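Local coordinates for fiber protein 2 (Human adenovirus type 41, PDB 2BZV) that forms trimeric spikes at the capsid vertices and, through the terminal knob domain described here, probably attaches the virion to a host-cell receptor, at residues N37-L42 and T52-G57; P26-Y31 and L70-P75; H48-I53 and T164-Y169; T17-I22 and S90-Q95. All blocks are in the same frame, centred on the assembly; numbering follows the deposited sequence.

Interaction 1: N37-L42 and T52-G57; sequences NLFLCL and TITIKG
Asn-37, Phe-39 and Cys-41 exchange backbone hydrogen bonds in pairs with Lys-56, Thr-54 and Thr-52, six bonds in all, between strands whose directions differ by 177°. The shortest runs from Phe-39 N to Thr-54 O at 2.8 Å and is nearly straight, 171° at the hydrogen. A water lies 3.1 Å from Thr-54 O and 2.8 Å from Asn-37 OD1, placed to bridge them, though it has more acceptors around it than protons to give; Asn-37 ND2 turns to Ser-23 O instead. CA-H...O contacts fill in between the N-H bonds, with Ile-53 CA 3.3 Å from Phe-39 O.

This is the hairpin of strands 36-45 and 48-57, in the middle of the sheet known in adenovirus knobs as the V sheet.

Apolar contacts cover the face of Leu-38, Leu-40, Ile-53 and Ile-55. Leu-38 keeps CG anti to its backbone N (chi1 177°), and CD1 reaches across to Ile-53 CG1 at 3.8 Å and Ile-55 CB at 4.1 Å. Leu-40 CD1 meets Ile-53 CB at 3.9 Å. Phe-150 and Trp-152 of strand 146-153 pack against Ile-53 from the second sheet. On the other face Thr-54 OG1 lies at the edge of the Phe-39 ring, near its plane, and bonds Thr-164 OG1. There Phe-39 and Cys-41 also pack on Ile-170 of the second subunit.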
loop_
_atom_site.group_PDB
_atom_site.type_symbol
_atom_site.label_atom_id
_atom_site.label_comp_id
_atom_site.label_asym_id
_atom_site.label_seq_id
_atom_site.Cartn_x
_atom_site.Cartn_y
_atom_site.Cartn_z
ATOM N N ASN A 37 -2.661 -17.672 16.401
ATOM C CA ASN A 37 -2.826 -17.795 14.963
ATOM C C ASN A 37 -2.138 -16.621 14.292
ATOM O O ASN A 37 -2.447 -15.469 14.615
ATOM C CB ASN A 37 -4.308 -17.825 14.578
ATOM C CG ASN A 37 -4.489 -18.141 13.108
ATOM O OD1 ASN A 37 -4.239 -17.276 12.260
ATOM N ND2 ASN A 37 -4.898 -19.369 12.798
ATOM N N LEU A 38 -1.206 -16.919 13.389
ATOM C CA LEU A 38 -0.535 -15.889 12.608
ATOM C C LEU A 38 -0.992 -15.967 11.170
ATOM O O LEU A 38 -0.849 -17.009 10.516
ATOM C CB LEU A 38 0.982 -16.080 12.659
ATOM C CG LEU A 38 1.771 -15.073 11.797
ATOM C CD1 LEU A 38 1.630 -13.654 12.339
ATOM C CD2 LEU A 38 3.228 -15.456 11.729
ATOM N N PHE A 39 -1.516 -14.862 10.669
ATOM C CA PHE A 39 -1.836 -14.734 9.254
ATOM C C PHE A 39 -0.974 -13.621 8.671
ATOM O O PHE A 39 -1.230 -12.444 8.872
ATOM C CB PHE A 39 -3.318 -14.435 9.049
ATOM C CG PHE A 39 -3.653 -14.214 7.603
ATOM C CD1 PHE A 39 -3.591 -15.245 6.697
ATOM C CD2 PHE A 39 -3.949 -12.931 7.149
ATOM C CE1 PHE A 39 -3.882 -15.046 5.339
ATOM C CE2 PHE A 39 -4.263 -12.727 5.815
ATOM C CZ PHE A 39 -4.244 -13.791 4.918
ATOM N N LEU A 40 0.062 -14.032 7.954
ATOM C CA LEU A 40 0.969 -13.132 7.231
ATOM C C LEU A 40 0.793 -13.449 5.761
ATOM O O LEU A 40 0.859 -14.621 5.374
ATOM C CB LEU A 40 2.409 -13.369 7.683
ATOM C CG LEU A 40 3.481 -12.631 6.890
ATOM C CD1 LEU A 40 3.315 -11.112 6.948
ATOM C CD2 LEU A 40 4.856 -12.998 7.411
ATOM N N CYS A 41 0.575 -12.412 4.948
ATOM C CA CYS A 41 0.410 -12.571 3.516
ATOM C C CYS A 41 1.331 -11.576 2.819
ATOM O O CYS A 41 1.245 -10.369 3.107
ATOM C CB CYS A 41 -1.050 -12.320 3.121
ATOM S SG CYS A 41 -1.351 -12.513 1.341
ATOM N N LEU A 42 2.202 -12.081 1.949
ATOM C CA LEU A 42 3.149 -11.280 1.170
ATOM C C LEU A 42 2.808 -11.417 -0.295
ATOM O O LEU A 42 2.735 -12.540 -0.792
ATOM C CB LEU A 42 4.584 -11.796 1.381
ATOM C CG LEU A 42 5.088 -11.863 2.827
ATOM C CD1 LEU A 42 6.506 -12.420 2.853
ATOM C CD2 LEU A 42 5.018 -10.503 3.502
ATOM N N THR A 52 0.452 -8.022 4.631
ATOM C CA THR A 52 -0.472 -7.793 5.697
ATOM C C THR A 52 -0.281 -8.862 6.759
ATOM O O THR A 52 0.067 -10.011 6.482
ATOM C CB THR A 52 -1.860 -7.791 5.159
ATOM O OG1 THR A 52 -2.524 -7.382 4.105
ATOM C CG2 THR A 52 -3.160 -8.573 6.161
ATOM N N ILE A 53 -0.404 -8.411 8.001
ATOM C CA ILE A 53 -0.161 -9.308 9.126
ATOM C C ILE A 53 -1.224 -9.121 10.196
ATOM O O ILE A 53 -1.499 -8.001 10.651
ATOM C CB ILE A 53 1.276 -9.149 9.690
ATOM C CG1 ILE A 53 1.556 -10.222 10.749
ATOM C CG2 ILE A 53 1.575 -7.747 10.205
ATOM C CD1 ILE A 53 3.042 -10.321 11.120
ATOM N N THR A 54 -1.788 -10.246 10.613
ATOM C CA THR A 54 -2.780 -10.324 11.691
ATOM C C THR A 54 -2.363 -11.454 12.622
ATOM O O THR A 54 -2.152 -12.585 12.160
ATOM C CB THR A 54 -4.181 -10.616 11.133
ATOM O OG1 THR A 54 -4.504 -9.630 10.144
ATOM C CG2 THR A 54 -5.219 -10.575 12.252
ATOM N N ILE A 55 -2.246 -11.157 13.912
ATOM C CA ILE A 55 -1.903 -12.177 14.890
ATOM C C ILE A 55 -2.985 -12.170 15.966
ATOM O O ILE A 55 -3.414 -11.103 16.412
ATOM C CB ILE A 55 -0.482 -11.945 15.462
ATOM C CG1 ILE A 55 -0.097 -13.079 16.408
ATOM C CG2 ILE A 55 -0.360 -10.573 16.115
ATOM C CD1 ILE A 55 1.383 -13.178 16.721
ATOM N N LYS A 56 -3.425 -13.368 16.343
ATOM C CA LYS A 56 -4.493 -13.519 17.324
ATOM C C LYS A 56 -4.049 -14.456 18.433
ATOM O O LYS A 56 -3.682 -15.601 18.179
ATOM C CB LYS A 56 -5.775 -14.073 16.696
ATOM C CG LYS A 56 -6.951 -14.030 17.664
ATOM C CD LYS A 56 -8.222 -14.646 17.106
ATOM C CE LYS A 56 -9.350 -14.587 18.131
ATOM N NZ LYS A 56 -10.687 -14.900 17.539
ATOM N N GLY A 57 -4.088 -13.968 19.664
ATOM C CA GLY A 57 -3.736 -14.820 20.801
ATOM C C GLY A 57 -4.930 -15.686 21.179
ATOM O O GLY A 57 -6.064 -15.206 21.221
HETATM O O HOH W 1 -4.566 -14.470 12.440
#

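Interaction 2: P26-Y31 and L70-P75; sequences PNCSIY and LSLKLP
Ile-30 and Leu-70 meet at a slant, methyl to methyl: Ile-30 CG2 comes within 3.9 Å of Leu-70 CD1 and touches Leu-70 CG a little farther back. The same CG2 also serves its own neighbour, standing 4.0 Å above the plane of the Tyr-31 ring and over its centre. One face of that ring thus lies on Ile-30, and Tyr-31 OH is 4.1 Å from Leu-70 CD1. Leu-70 is turned for this by its first torsion, which sets CG anti to the backbone N (chi1 -175°), and its CB already points toward the 26-31 loop.

Two residues along the strand, Leu-72 offers CD1 to two partners. Cys-28 SG lies 4.3 Å from it and Ile-30 CD1 4.4 Å, both looser than the Leu-70 contact. Cys-28 is aimed this way from a classic beta bulge, in which Asn-27 and Cys-28 together face Ala-36.

The contact thus lays the loop between strands 18-20 and 36-45 over strand 69-76, an outer strand of the second sheet within this chain. Leu-70 and Leu-72 both touch Trp-152 of strand 146-153, and Leu-72 also packs on Leu-38, so the patch runs on into the apolar interior between the two sheets. Carried by methyl groups and a cysteine sulfur, with the tyrosine hydroxyl at the margin, and burying 187 Å², the contact holds by dispersion and the exclusion of water, without the directionality of polar bonds.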
loop_
_atom_site.group_PDB
_atom_site.type_symbol
_atom_site.label_atom_id
_atom_site.label_comp_id
_atom_site.label_asym_id
_atom_site.label_seq_id
_atom_site.Cartn_x
_atom_site.Cartn_y
_atom_site.Cartn_z
ATOM N N PRO A 26 -4.444 -23.153 15.278
ATOM C CA PRO A 26 -3.280 -22.395 15.735
ATOM C C PRO A 26 -1.996 -22.852 15.058
ATOM O O PRO A 26 -1.735 -24.040 14.926
ATOM C CB PRO A 26 -3.234 -22.683 17.242
ATOM C CG PRO A 26 -4.592 -23.163 17.587
ATOM C CD PRO A 26 -5.133 -23.849 16.385
ATOM N N ASN A 27 -1.187 -21.878 14.631
ATOM C CA ASN A 27 0.023 -22.161 13.877
ATOM C C ASN A 27 1.206 -21.352 14.375
ATOM O O ASN A 27 2.207 -21.234 13.661
ATOM C CB ASN A 27 -0.205 -21.893 12.382
ATOM C CG ASN A 27 -0.425 -20.414 12.093
ATOM O OD1 ASN A 27 -0.805 -19.652 12.992
ATOM N ND2 ASN A 27 -0.202 -20.005 10.844
ATOM N N CYS A 28 1.116 -20.817 15.590
ATOM C CA CYS A 28 2.166 -19.951 16.086
ATOM C C CYS A 28 2.309 -20.198 17.583
ATOM O O CYS A 28 1.319 -20.413 18.274
ATOM C CB CYS A 28 1.795 -18.494 15.774
ATOM S SG CYS A 28 3.054 -17.268 16.167
ATOM N N SER A 29 3.549 -20.170 18.068
ATOM C CA SER A 29 3.867 -20.472 19.463
ATOM C C SER A 29 4.649 -19.322 20.083
ATOM O O SER A 29 5.840 -19.170 19.804
ATOM C CB SER A 29 4.702 -21.755 19.518
ATOM O OG SER A 29 3.974 -22.846 18.966
ATOM N N ILE A 30 3.979 -18.509 20.891
ATOM C CA ILE A 30 4.621 -17.330 21.492
ATOM C C ILE A 30 5.116 -17.649 22.900
ATOM O O ILE A 30 6.304 -17.487 23.175
ATOM C CB ILE A 30 3.653 -16.131 21.525
ATOM C CG1 ILE A 30 3.167 -15.770 20.114
ATOM C CG2 ILE A 30 4.323 -14.948 22.219
ATOM C CD1 ILE A 30 4.278 -15.299 19.180
ATOM N N TYR A 31 4.218 -18.104 23.770
ATOM C CA TYR A 31 4.586 -18.459 25.156
ATOM C C TYR A 31 4.486 -19.954 25.388
ATOM O O TYR A 31 5.201 -20.495 26.223
ATOM C CB TYR A 31 3.658 -17.785 26.152
ATOM C CG TYR A 31 3.630 -16.283 26.132
ATOM C CD1 TYR A 31 4.800 -15.529 26.204
ATOM C CD2 TYR A 31 2.417 -15.615 26.100
ATOM C CE1 TYR A 31 4.753 -14.144 26.210
ATOM C CE2 TYR A 31 2.357 -14.235 26.103
ATOM C CZ TYR A 31 3.524 -13.498 26.155
ATOM O OH TYR A 31 3.456 -12.121 26.162
ATOM N N LEU A 70 5.073 -7.379 22.512
ATOM C CA LEU A 70 5.355 -8.730 22.054
ATOM C C LEU A 70 6.029 -8.643 20.701
ATOM O O LEU A 70 5.630 -7.817 19.875
ATOM C CB LEU A 70 4.024 -9.442 21.928
ATOM C CG LEU A 70 3.922 -10.901 21.575
ATOM C CD1 LEU A 70 2.645 -11.471 22.196
ATOM C CD2 LEU A 70 3.869 -11.119 20.070
ATOM N N SER A 71 7.025 -9.489 20.473
ATOM C CA SER A 71 7.713 -9.523 19.190
ATOM C C SER A 71 7.609 -10.898 18.549
ATOM O O SER A 71 7.406 -11.924 19.222
ATOM C CB SER A 71 9.194 -9.196 19.349
ATOM O OG SER A 71 9.811 -10.269 20.045
ATOM N N LEU A 72 7.743 -10.926 17.237
ATOM C CA LEU A 72 7.765 -12.162 16.467
ATOM C C LEU A 72 8.852 -12.030 15.424
ATOM O O LEU A 72 8.808 -11.107 14.613
ATOM C CB LEU A 72 6.419 -12.390 15.762
ATOM C CG LEU A 72 6.387 -13.518 14.714
ATOM C CD1 LEU A 72 6.546 -14.857 15.410
ATOM C CD2 LEU A 72 5.099 -13.461 13.883
ATOM N N LYS A 73 9.797 -12.961 15.419
ATOM C CA LYS A 73 10.875 -12.968 14.438
ATOM C C LYS A 73 10.715 -14.141 13.484
ATOM O O LYS A 73 10.577 -15.292 13.919
ATOM C CB LYS A 73 12.233 -13.035 15.137
ATOM C CG LYS A 73 13.381 -12.878 14.171
ATOM C CD LYS A 73 14.661 -12.699 14.953
ATOM C CE LYS A 73 15.790 -12.466 13.974
ATOM N NZ LYS A 73 17.091 -12.343 14.709
ATOM N N LEU A 74 10.763 -13.849 12.191
ATOM C CA LEU A 74 10.747 -14.877 11.149
ATOM C C LEU A 74 12.110 -14.843 10.460
ATOM O O LEU A 74 12.414 -13.898 9.723
ATOM C CB LEU A 74 9.637 -14.636 10.127
ATOM C CG LEU A 74 8.216 -14.575 10.707
ATOM C CD1 LEU A 74 7.227 -14.374 9.583
ATOM C CD2 LEU A 74 7.857 -15.829 11.494
ATOM N N PRO A 75 12.956 -15.840 10.734
ATOM C CA PRO A 75 14.285 -15.907 10.136
ATOM C C PRO A 75 14.310 -16.770 8.883
ATOM O O PRO A 75 13.585 -17.773 8.811
ATOM C CB PRO A 75 15.105 -16.585 11.246
ATOM C CG PRO A 75 14.128 -17.556 11.869
ATOM C CD PRO A 75 12.750 -16.940 11.698
#

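Interaction 3: H48-I53 and T164-Y169; sequences HVLGTI and TAVFCY
Gly-51 N gives Phe-167 O a hydrogen bond of 2.8 Å that is almost straight at 172°, and Phe-167 N answers Gly-51 O. The same pair meets through the ring. Phe-167 has CG between its backbone N and carbonyl carbon (chi1 60°), the crowded position, and its ring folds back over the glycine backbone: Gly-51 CA stands 3.8 Å above the ring plane, offset toward the rim. An aromatic lying on glycine in this way is the pairing known in antiparallel sheets as aromatic rescue of glycine.

Tyr-169 repeats the fold-back two residues on. Val-49 lies alongside it, with CB over the ring face 3.9 Å from the centroid and CG1 packed tightly on CE2 at 3.4 Å. Tyr-169 OH is held by Phe-107 O. At the other end Ile-53 CG2 touches Ala-165 CB at 4.0 Å. On the opposite face of the sheet Leu-50 CD1 meets Val-166 CG1 at 3.8 Å, and in one of its two conformers Cys-168 SG sits over a face of the His-48 imidazole.

Strand 165-170 is the outermost strand of the V sheet within this subunit, at the trimer interface. Tyr-169 O lies in plane at the edge of the His-48 ring, whose ND1 bonds Thr-43 OG1 of the third subunit; NE2 bonds Thr-52 OG1 of that subunit in one conformer of the threonine. Since hydroxyls can both give and accept, a neutral imidazole could satisfy both nitrogens, and the ND1 bond would help fix its rotation between subunits.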
loop_
_atom_site.group_PDB
_atom_site.type_symbol
_atom_site.label_atom_id
_atom_site.label_comp_id
_atom_site.label_asym_id
_atom_site.label_seq_id
_atom_site.Cartn_x
_atom_site.Cartn_y
_atom_site.Cartn_z
ATOM N N HIS A 48 8.724 -4.498 -5.084
ATOM C CA HIS A 48 7.988 -4.302 -3.841
ATOM C C HIS A 48 7.265 -5.563 -3.413
ATOM O O HIS A 48 6.689 -6.274 -4.245
ATOM C CB HIS A 48 6.907 -3.237 -4.016
ATOM C CG HIS A 48 7.391 -1.822 -3.825
ATOM N ND1 HIS A 48 6.988 -0.794 -4.644
ATOM C CD2 HIS A 48 8.206 -1.267 -2.892
ATOM C CE1 HIS A 48 7.544 0.342 -4.219
ATOM N NE2 HIS A 48 8.287 0.081 -3.152
ATOM N N VAL A 49 7.232 -5.786 -2.104
ATOM C CA VAL A 49 6.244 -6.675 -1.511
ATOM C C VAL A 49 5.295 -5.843 -0.650
ATOM O O VAL A 49 5.716 -4.943 0.080
ATOM C CB VAL A 49 6.893 -7.791 -0.676
ATOM C CG1 VAL A 49 5.912 -8.394 0.330
ATOM C CG2 VAL A 49 7.413 -8.877 -1.598
ATOM N N LEU A 50 4.018 -6.144 -0.806
ATOM C CA LEU A 50 2.957 -5.659 0.052
ATOM C C LEU A 50 2.625 -6.768 1.051
ATOM O O LEU A 50 2.343 -7.894 0.647
ATOM C CB LEU A 50 1.734 -5.357 -0.804
ATOM C CG LEU A 50 0.553 -4.685 -0.169
ATOM C CD1 LEU A 50 0.931 -3.328 0.431
ATOM C CD2 LEU A 50 -0.523 -4.481 -1.244
ATOM N N GLY A 51 2.679 -6.447 2.338
ATOM C CA GLY A 51 2.426 -7.414 3.391
ATOM C C GLY A 51 1.252 -7.028 4.259
ATOM O O GLY A 51 1.075 -5.848 4.595
ATOM N N THR A 52 0.452 -8.022 4.631
ATOM C CA THR A 52 -0.472 -7.793 5.697
ATOM C C THR A 52 -0.281 -8.862 6.759
ATOM O O THR A 52 0.067 -10.011 6.482
ATOM C CB THR A 52 -1.860 -7.791 5.159
ATOM O OG1 THR A 52 -2.524 -7.382 4.105
ATOM C CG2 THR A 52 -3.160 -8.573 6.161
ATOM N N ILE A 53 -0.404 -8.411 8.001
ATOM C CA ILE A 53 -0.161 -9.308 9.126
ATOM C C ILE A 53 -1.224 -9.121 10.196
ATOM O O ILE A 53 -1.499 -8.001 10.651
ATOM C CB ILE A 53 1.276 -9.149 9.690
ATOM C CG1 ILE A 53 1.556 -10.222 10.749
ATOM C CG2 ILE A 53 1.575 -7.747 10.205
ATOM C CD1 ILE A 53 3.042 -10.321 11.120
ATOM N N THR A 164 -4.962 -5.555 12.371
ATOM C CA THR A 164 -4.189 -5.905 11.197
ATOM C C THR A 164 -3.301 -4.737 10.778
ATOM O O THR A 164 -3.711 -3.563 10.860
ATOM C CB THR A 164 -5.140 -6.255 10.045
ATOM O OG1 THR A 164 -5.924 -7.391 10.427
ATOM C CG2 THR A 164 -4.361 -6.555 8.787
ATOM N N ALA A 165 -2.081 -5.051 10.353
ATOM C CA ALA A 165 -1.141 -4.051 9.857
ATOM C C ALA A 165 -0.765 -4.376 8.426
ATOM O O ALA A 165 -0.632 -5.539 8.069
ATOM C CB ALA A 165 0.111 -4.017 10.728
ATOM N N VAL A 166 -0.569 -3.328 7.643
ATOM C CA VAL A 166 -0.111 -3.432 6.269
ATOM C C VAL A 166 1.229 -2.731 6.165
ATOM O O VAL A 166 1.407 -1.636 6.705
ATOM C CB VAL A 166 -1.158 -2.840 5.293
ATOM C CG1 VAL A 166 -0.659 -2.894 3.860
ATOM C CG2 VAL A 166 -2.478 -3.576 5.444
ATOM N N PHE A 167 2.184 -3.349 5.478
ATOM C CA PHE A 167 3.524 -2.797 5.330
ATOM C C PHE A 167 4.044 -3.093 3.927
ATOM O O PHE A 167 3.471 -3.900 3.207
ATOM C CB PHE A 167 4.476 -3.336 6.412
ATOM C CG PHE A 167 4.658 -4.848 6.402
ATOM C CD1 PHE A 167 5.786 -5.414 5.827
ATOM C CD2 PHE A 167 3.708 -5.672 6.985
ATOM C CE1 PHE A 167 5.950 -6.794 5.810
ATOM C CE2 PHE A 167 3.869 -7.050 6.974
ATOM C CZ PHE A 167 4.985 -7.605 6.390
ATOM N N CYS A 168 5.116 -2.422 3.537
ATOM C CA CYS A 168 5.650 -2.515 2.181
ATOM C C CYS A 168 7.181 -2.456 2.269
ATOM O O CYS A 168 7.681 -1.547 2.951
ATOM C CB CYS A 168 5.109 -1.354 1.324
ATOM S SG CYS A 168 5.802 -1.257 -0.329
ATOM N N TYR A 169 7.900 -3.315 1.559
ATOM C CA TYR A 169 9.357 -3.270 1.566
ATOM C C TYR A 169 9.901 -3.635 0.188
ATOM O O TYR A 169 9.184 -4.135 -0.686
ATOM C CB TYR A 169 9.928 -4.176 2.677
ATOM C CG TYR A 169 9.618 -5.647 2.447
ATOM C CD1 TYR A 169 10.503 -6.467 1.756
ATOM C CD2 TYR A 169 8.431 -6.208 2.922
ATOM C CE1 TYR A 169 10.214 -7.821 1.541
ATOM C CE2 TYR A 169 8.129 -7.551 2.709
ATOM C CZ TYR A 169 9.028 -8.348 2.008
ATOM O OH TYR A 169 8.697 -9.673 1.792
#

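Interaction 4: T17-I22 and S90-Q95; sequences TTIWSI and STWRYQ
Gln-95 crosses both Thr-18 and Trp-20, and its side chain can be followed outward atom by atom. CB lies 3.6 Å from Thr-18 CG2 and also touches the indole at Trp-20 NE1. CG is anti to the backbone N (chi1 175°), which carries it over the six-membered ring of Trp-20, 3.4 Å above the plane and offset toward the rim, a CH-pi contact. A chi2 of -98° bends CD off the extended course; the amide oxygen OE1 ends 3.6 Å from Thr-18 CB, with the amide plane turned 63° from the indole. Ile-22 CG2 covers the opposite face of that indole, so the ring is clamped between two aliphatic groups.

On the other side of the strands Ile-19 places CG2 over the centre of the Trp-92 six-membered ring, 3.4 Å from the centroid, while Ser-21 CB meets that ring at its edge. Ile-19 and Tyr-94 lie side by side, Ile-19 CG1 3.7 Å from Tyr-94 CD1.

The backbones join through Trp-20 and Arg-93, with Trp-20 N to Arg-93 O at 2.9 Å and its return bond. Gln-95 N reaches Thr-18 O from above the carbonyl plane at 3.1 Å. A water donates to both Ile-22 O and Thr-91 O, 2.8 Å from the latter, and continues the link past the strand ends.

Thr-18 OG1 bonds Ala-47 N of the second subunit, and Gln-173 of that subunit packs on Trp-20 and Gln-95. This is a short antiparallel pairing that adds strand 93-94 to strand 18-20, at the edge of the knob's V sheet, beside a subunit boundary.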
loop_
_atom_site.group_PDB
_atom_site.type_symbol
_atom_site.label_atom_id
_atom_site.label_comp_id
_atom_site.label_asym_id
_atom_site.label_seq_id
_atom_site.Cartn_x
_atom_site.Cartn_y
_atom_site.Cartn_z
ATOM N N THR A 17 3.370 -15.221 -7.011
ATOM C CA THR A 17 3.113 -13.864 -6.534
ATOM C C THR A 17 2.928 -13.785 -5.009
ATOM O O THR A 17 3.190 -12.747 -4.411
ATOM C CB THR A 17 1.830 -13.265 -7.232
ATOM O OG1 THR A 17 0.646 -13.913 -6.725
ATOM C CG2 THR A 17 1.895 -13.428 -8.804
ATOM N N THR A 18 2.411 -14.854 -4.410
ATOM C CA THR A 18 1.878 -14.774 -3.055
ATOM C C THR A 18 2.447 -15.854 -2.145
ATOM O O THR A 18 2.426 -17.039 -2.491
ATOM C CB THR A 18 0.338 -14.953 -3.080
ATOM O OG1 THR A 18 -0.253 -13.979 -3.945
ATOM C CG2 THR A 18 -0.271 -14.813 -1.706
ATOM N N ILE A 19 2.902 -15.446 -0.962
ATOM C CA ILE A 19 3.182 -16.377 0.129
ATOM C C ILE A 19 2.250 -16.035 1.272
ATOM O O ILE A 19 2.084 -14.852 1.586
ATOM C CB ILE A 19 4.642 -16.290 0.606
ATOM C CG1 ILE A 19 5.604 -16.612 -0.536
ATOM C CG2 ILE A 19 4.859 -17.240 1.782
ATOM C CD1 ILE A 19 7.065 -16.329 -0.249
ATOM N N TRP A 20 1.661 -17.034 1.925
ATOM C CA TRP A 20 0.876 -16.727 3.117
ATOM C C TRP A 20 0.969 -17.848 4.133
ATOM O O TRP A 20 1.440 -18.942 3.839
ATOM C CB TRP A 20 -0.566 -16.340 2.758
ATOM C CG TRP A 20 -1.455 -17.412 2.199
ATOM C CD1 TRP A 20 -1.196 -18.749 2.010
ATOM C CD2 TRP A 20 -2.807 -17.207 1.767
ATOM N NE1 TRP A 20 -2.307 -19.376 1.488
ATOM C CE2 TRP A 20 -3.303 -18.444 1.328
ATOM C CE3 TRP A 20 -3.644 -16.083 1.699
ATOM C CZ2 TRP A 20 -4.601 -18.609 0.842
ATOM C CZ3 TRP A 20 -4.940 -16.242 1.213
ATOM C CH2 TRP A 20 -5.400 -17.495 0.789
ATOM N N SER A 21 0.472 -17.549 5.338
ATOM C CA SER A 21 0.489 -18.501 6.443
ATOM C C SER A 21 -0.910 -18.842 6.914
ATOM O O SER A 21 -1.122 -19.132 8.094
ATOM C CB SER A 21 1.309 -17.960 7.610
ATOM O OG SER A 21 0.678 -16.834 8.213
ATOM N N ILE A 22 -1.880 -18.840 5.997
ATOM C CA ILE A 22 -3.260 -19.053 6.416
ATOM C C ILE A 22 -3.435 -20.417 7.078
ATOM O O ILE A 22 -2.920 -21.423 6.606
ATOM C CB ILE A 22 -4.247 -18.862 5.241
ATOM C CG1 ILE A 22 -5.653 -18.552 5.768
ATOM C CG2 ILE A 22 -4.247 -20.058 4.296
ATOM C CD1 ILE A 22 -6.636 -18.124 4.682
ATOM N N SER A 90 4.984 -25.666 8.139
ATOM C CA SER A 90 4.086 -26.317 7.199
ATOM C C SER A 90 2.934 -25.421 6.771
ATOM O O SER A 90 2.245 -25.739 5.810
ATOM C CB SER A 90 3.536 -27.620 7.786
ATOM O OG SER A 90 2.665 -27.342 8.862
ATOM N N THR A 91 2.706 -24.307 7.461
ATOM C CA THR A 91 1.655 -23.373 7.047
ATOM C C THR A 91 2.196 -22.228 6.186
ATOM O O THR A 91 1.402 -21.438 5.677
ATOM C CB THR A 91 0.859 -22.793 8.231
ATOM O OG1 THR A 91 1.680 -21.898 9.010
ATOM C CG2 THR A 91 0.307 -23.905 9.128
ATOM N N TRP A 92 3.502 -22.156 5.982
ATOM C CA TRP A 92 4.122 -21.066 5.194
ATOM C C TRP A 92 4.246 -21.545 3.757
ATOM O O TRP A 92 5.158 -22.322 3.415
ATOM C CB TRP A 92 5.475 -20.739 5.805
ATOM C CG TRP A 92 6.214 -19.583 5.211
ATOM C CD1 TRP A 92 7.446 -19.627 4.626
ATOM C CD2 TRP A 92 5.812 -18.198 5.195
ATOM N NE1 TRP A 92 7.835 -18.359 4.232
ATOM C CE2 TRP A 92 6.849 -17.467 4.572
ATOM C CE3 TRP A 92 4.670 -17.514 5.632
ATOM C CZ2 TRP A 92 6.781 -16.085 4.381
ATOM C CZ3 TRP A 92 4.600 -16.137 5.440
ATOM C CH2 TRP A 92 5.649 -15.439 4.824
ATOM N N ARG A 93 3.279 -21.131 2.933
ATOM C CA ARG A 93 3.050 -21.749 1.632
ATOM C C ARG A 93 2.858 -20.712 0.533
ATOM O O ARG A 93 2.350 -19.617 0.755
ATOM C CB ARG A 93 1.802 -22.649 1.672
ATOM C CG ARG A 93 1.883 -23.669 2.826
ATOM C CD ARG A 93 0.843 -24.764 2.782
ATOM N NE ARG A 93 1.279 -25.872 1.989
ATOM C CZ ARG A 93 1.924 -27.000 2.333
ATOM N NH1 ARG A 93 2.309 -27.362 3.549
ATOM N NH2 ARG A 93 2.176 -27.784 1.331
ATOM N N TYR A 94 3.268 -21.079 -0.677
ATOM C CA TYR A 94 2.875 -20.332 -1.867
ATOM C C TYR A 94 1.380 -20.541 -2.059
ATOM O O TYR A 94 0.917 -21.671 -2.206
ATOM C CB TYR A 94 3.618 -20.830 -3.105
ATOM C CG TYR A 94 5.092 -20.475 -3.133
ATOM C CD1 TYR A 94 5.506 -19.152 -3.159
ATOM C CD2 TYR A 94 6.063 -21.475 -3.179
ATOM C CE1 TYR A 94 6.855 -18.828 -3.202
ATOM C CE2 TYR A 94 7.412 -21.172 -3.225
ATOM C CZ TYR A 94 7.802 -19.844 -3.227
ATOM O OH TYR A 94 9.134 -19.496 -3.266
ATOM N N GLN A 95 0.611 -19.454 -2.061
ATOM C CA GLN A 95 -0.829 -19.588 -2.163
ATOM C C GLN A 95 -1.253 -20.241 -3.476
ATOM O O GLN A 95 -2.201 -21.022 -3.501
ATOM C CB GLN A 95 -1.464 -18.211 -1.967
ATOM C CG GLN A 95 -2.948 -18.207 -2.172
ATOM C CD GLN A 95 -3.256 -17.724 -3.555
ATOM O OE1 GLN A 95 -2.700 -16.734 -4.017
ATOM N NE2 GLN A 95 -4.113 -18.456 -4.233
HETATM O O HOH W 2 -1.082 -22.029 4.638
#

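From the N terminus, 17-22 comes first but waits for 90-95, so interaction 4 closes a wide loop. Within it, 26-31 finds 70-75 in interaction 2, and within that the hairpin of interaction 1 closes earliest. Interaction 3 starts at 48-53, on the strand that interaction 1 also uses, but ends at 164-169 beyond everything else; it therefore crosses interactions 2 and 4. Interactions 4, 1 and 3 lie in one sheet, and each touches the second subunit. Interaction 2 instead brings in strand 69-76 of the other sheet, with Leu-74 meeting Leu-40. Its centre is about 17 Å from that of interaction 3.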